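Alpha-L-rhamnosidase (PDB 3W5N) hydrolyses terminal non-reducing alpha-L-rhamnose residues from alpha-L-rhamnosides, including citrus flavonoids and the arabinogalactan-protein gum arabic. Local coordinates at residues A[893-898]-A[911-916]. Numbering follows the deposited sequence.
With RAM (alpha-L-rhamnopyranose), chain C.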
# COMPACT_ATOMS: atom_id res chain seq x y z
N MET A 893 -0.47 -4.44 -14.52
CA MET A 893 0.25 -3.50 -15.37
C MET A 893 1.72 -3.48 -14.98
O MET A 893 2.05 -3.52 -13.79
CB MET A 893 -0.35 -2.09 -15.29
CG MET A 893 -1.88 -2.09 -15.39
SD MET A 893 -2.58 -2.90 -16.85
CE MET A 893 -1.94 -1.77 -18.09
N TRP A 894 2.62 -3.45 -15.98
CA TRP A 894 4.05 -3.47 -15.66
C TRP A 894 4.62 -2.07 -15.50
O TRP A 894 4.07 -1.09 -16.04
CB TRP A 894 4.83 -4.20 -16.77
CG TRP A 894 4.42 -5.61 -17.06
CD1 TRP A 894 3.72 -6.48 -16.26
CD2 TRP A 894 4.77 -6.35 -18.24
NE1 TRP A 894 3.59 -7.71 -16.90
CE2 TRP A 894 4.24 -7.65 -18.11
CE3 TRP A 894 5.47 -6.02 -19.41
CZ2 TRP A 894 4.38 -8.63 -19.11
CZ3 TRP A 894 5.64 -7.01 -20.40
CH2 TRP A 894 5.08 -8.28 -20.24
N GLU A 895 5.74 -1.95 -14.81
CA GLU A 895 6.40 -0.66 -14.63
C GLU A 895 6.87 -0.07 -15.97
O GLU A 895 6.82 1.15 -16.18
CB GLU A 895 7.58 -0.81 -13.67
CG GLU A 895 8.34 0.46 -13.34
CD GLU A 895 9.43 0.22 -12.30
OE1 GLU A 895 9.91 -0.94 -12.17
OE2 GLU A 895 9.81 1.19 -11.60
N ARG A 896 7.33 -0.95 -16.87
CA ARG A 896 7.91 -0.52 -18.16
C ARG A 896 7.09 -1.07 -19.30
O ARG A 896 6.49 -2.13 -19.17
CB ARG A 896 9.35 -1.04 -18.31
CG ARG A 896 10.32 -0.55 -17.25
CD ARG A 896 11.63 -1.32 -17.39
NE ARG A 896 12.64 -0.88 -16.44
CZ ARG A 896 13.55 0.06 -16.70
NH1 ARG A 896 13.60 0.66 -17.89
NH2 ARG A 896 14.44 0.38 -15.77
N TRP A 897 7.07 -0.39 -20.44
CA TRP A 897 6.42 -0.93 -21.62
C TRP A 897 7.10 -2.25 -22.06
O TRP A 897 6.45 -3.13 -22.62
CB TRP A 897 6.44 0.11 -22.74
CG TRP A 897 5.60 1.34 -22.44
CD1 TRP A 897 6.06 2.59 -22.16
CD2 TRP A 897 4.16 1.42 -22.38
NE1 TRP A 897 5.00 3.46 -21.95
CE2 TRP A 897 3.83 2.76 -22.09
CE3 TRP A 897 3.13 0.49 -22.58
CZ2 TRP A 897 2.50 3.20 -21.95
CZ3 TRP A 897 1.79 0.93 -22.45
CH2 TRP A 897 1.51 2.28 -22.13
N ASP A 898 8.39 -2.37 -21.73
CA ASP A 898 9.16 -3.57 -22.08
C ASP A 898 9.73 -4.30 -20.85
O ASP A 898 10.87 -4.77 -20.89
CB ASP A 898 10.33 -3.18 -22.98
CG ASP A 898 11.24 -2.15 -22.35
OD1 ASP A 898 10.84 -1.49 -21.36
OD2 ASP A 898 12.37 -1.98 -22.83
N MET A 911 15.76 -1.86 -11.75
CA MET A 911 14.41 -1.26 -11.63
C MET A 911 13.44 -1.88 -12.64
O MET A 911 13.34 -1.44 -13.80
CB MET A 911 14.48 0.27 -11.75
CG MET A 911 13.23 1.01 -11.25
SD MET A 911 13.28 2.77 -11.70
CE MET A 911 12.73 2.71 -13.40
N ASN A 912 12.72 -2.93 -12.22
CA ASN A 912 11.81 -3.59 -13.14
C ASN A 912 10.66 -4.37 -12.51
O ASN A 912 10.71 -5.59 -12.39
CB ASN A 912 12.57 -4.52 -14.09
CG ASN A 912 11.73 -4.94 -15.26
OD1 ASN A 912 10.94 -4.15 -15.78
ND2 ASN A 912 11.87 -6.20 -15.69
N SER A 913 9.58 -3.66 -12.23
CA SER A 913 8.43 -4.22 -11.55
C SER A 913 7.37 -4.69 -12.55
O SER A 913 7.18 -4.08 -13.62
CB SER A 913 7.87 -3.15 -10.58
OG SER A 913 6.45 -3.15 -10.55
N PHE A 914 6.69 -5.78 -12.23
CA PHE A 914 5.58 -6.27 -13.03
C PHE A 914 4.22 -5.94 -12.41
O PHE A 914 3.21 -6.56 -12.75
CB PHE A 914 5.72 -7.77 -13.27
CG PHE A 914 6.95 -8.13 -14.04
CD1 PHE A 914 8.17 -8.33 -13.39
CD2 PHE A 914 6.91 -8.21 -15.43
CE1 PHE A 914 9.32 -8.65 -14.11
CE2 PHE A 914 8.06 -8.51 -16.16
CZ PHE A 914 9.25 -8.73 -15.50
N ASN A 915 4.18 -4.93 -11.54
CA ASN A 915 2.92 -4.56 -10.86
C ASN A 915 2.95 -3.09 -10.40
O ASN A 915 2.93 -2.80 -9.21
CB ASN A 915 2.65 -5.54 -9.70
CG ASN A 915 1.19 -5.56 -9.25
OD1 ASN A 915 0.36 -4.80 -9.75
ND2 ASN A 915 0.87 -6.46 -8.32
N HIS A 916 2.99 -2.17 -11.37
CA HIS A 916 2.89 -0.71 -11.17
C HIS A 916 1.56 -0.30 -11.81
O HIS A 916 1.27 -0.74 -12.96
CB HIS A 916 3.99 0.00 -11.95
CG HIS A 916 5.19 0.39 -11.14
ND1 HIS A 916 6.07 -0.53 -10.60
CD2 HIS A 916 5.70 1.61 -10.84
CE1 HIS A 916 7.04 0.11 -9.97
NE2 HIS A 916 6.84 1.41 -10.09
C1 RAM C . 10.45 4.50 -9.26
C2 RAM C . 9.16 4.32 -8.45
C3 RAM C . 7.98 5.12 -9.05
C4 RAM C . 8.36 6.39 -9.83
C5 RAM C . 9.72 6.85 -9.36
C6 RAM C . 10.06 8.15 -10.09
O1 RAM C . 11.60 4.15 -8.49
O2 RAM C . 8.89 2.90 -8.31
O3 RAM C . 7.28 4.35 -10.01
O4 RAM C . 7.43 7.48 -9.65
O5 RAM C . 10.66 5.84 -9.69
O HOH W 1 -0.25 -3.07 -12.02
O HOH W 2 2.28 0.77 -15.00
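With CG anti to the backbone N (chi1 -178°) and the chain extended beyond it, E895 runs alongside the imidazole of H916, one face of which meets it. The pair lies in the active site of the GH78 six-hairpin glycosidase domain, where E895 is the probable proton acceptor. E895 CG sits over the ring centre, a CH-pi contact, and the carboxylate stacks 18° from the ring plane. E895 OE1 accepts from S913 N on its anti side (2.7 Å) and also forms a salt bridge with R634. E895 N donates to S913 O (2.8 Å). R896 crosses M911 at about a right angle and grips it side-on, NE and NH2 both donating to M911 O in the guanidinium plane (R896 NE to M911 O 2.8 Å). A leucine in place of R896 would probably leave M911 O without both donors and the 911-916 loop less firmly held beside E895. At the neighbouring pair, the edge of F914 meets the face of W894 in a T-shaped stack, planes at 82°. S913 closes an ST turn through N915 N, and S913 OG is hydrogen-bonded to H916 ND1 (2.6 Å) in the ring plane, which helps hold the imidazole's rotation. At the ring's other nitrogen, H916 NE2 donates to rhamnose O2 (3.1 Å) and O3 (3.0 Å).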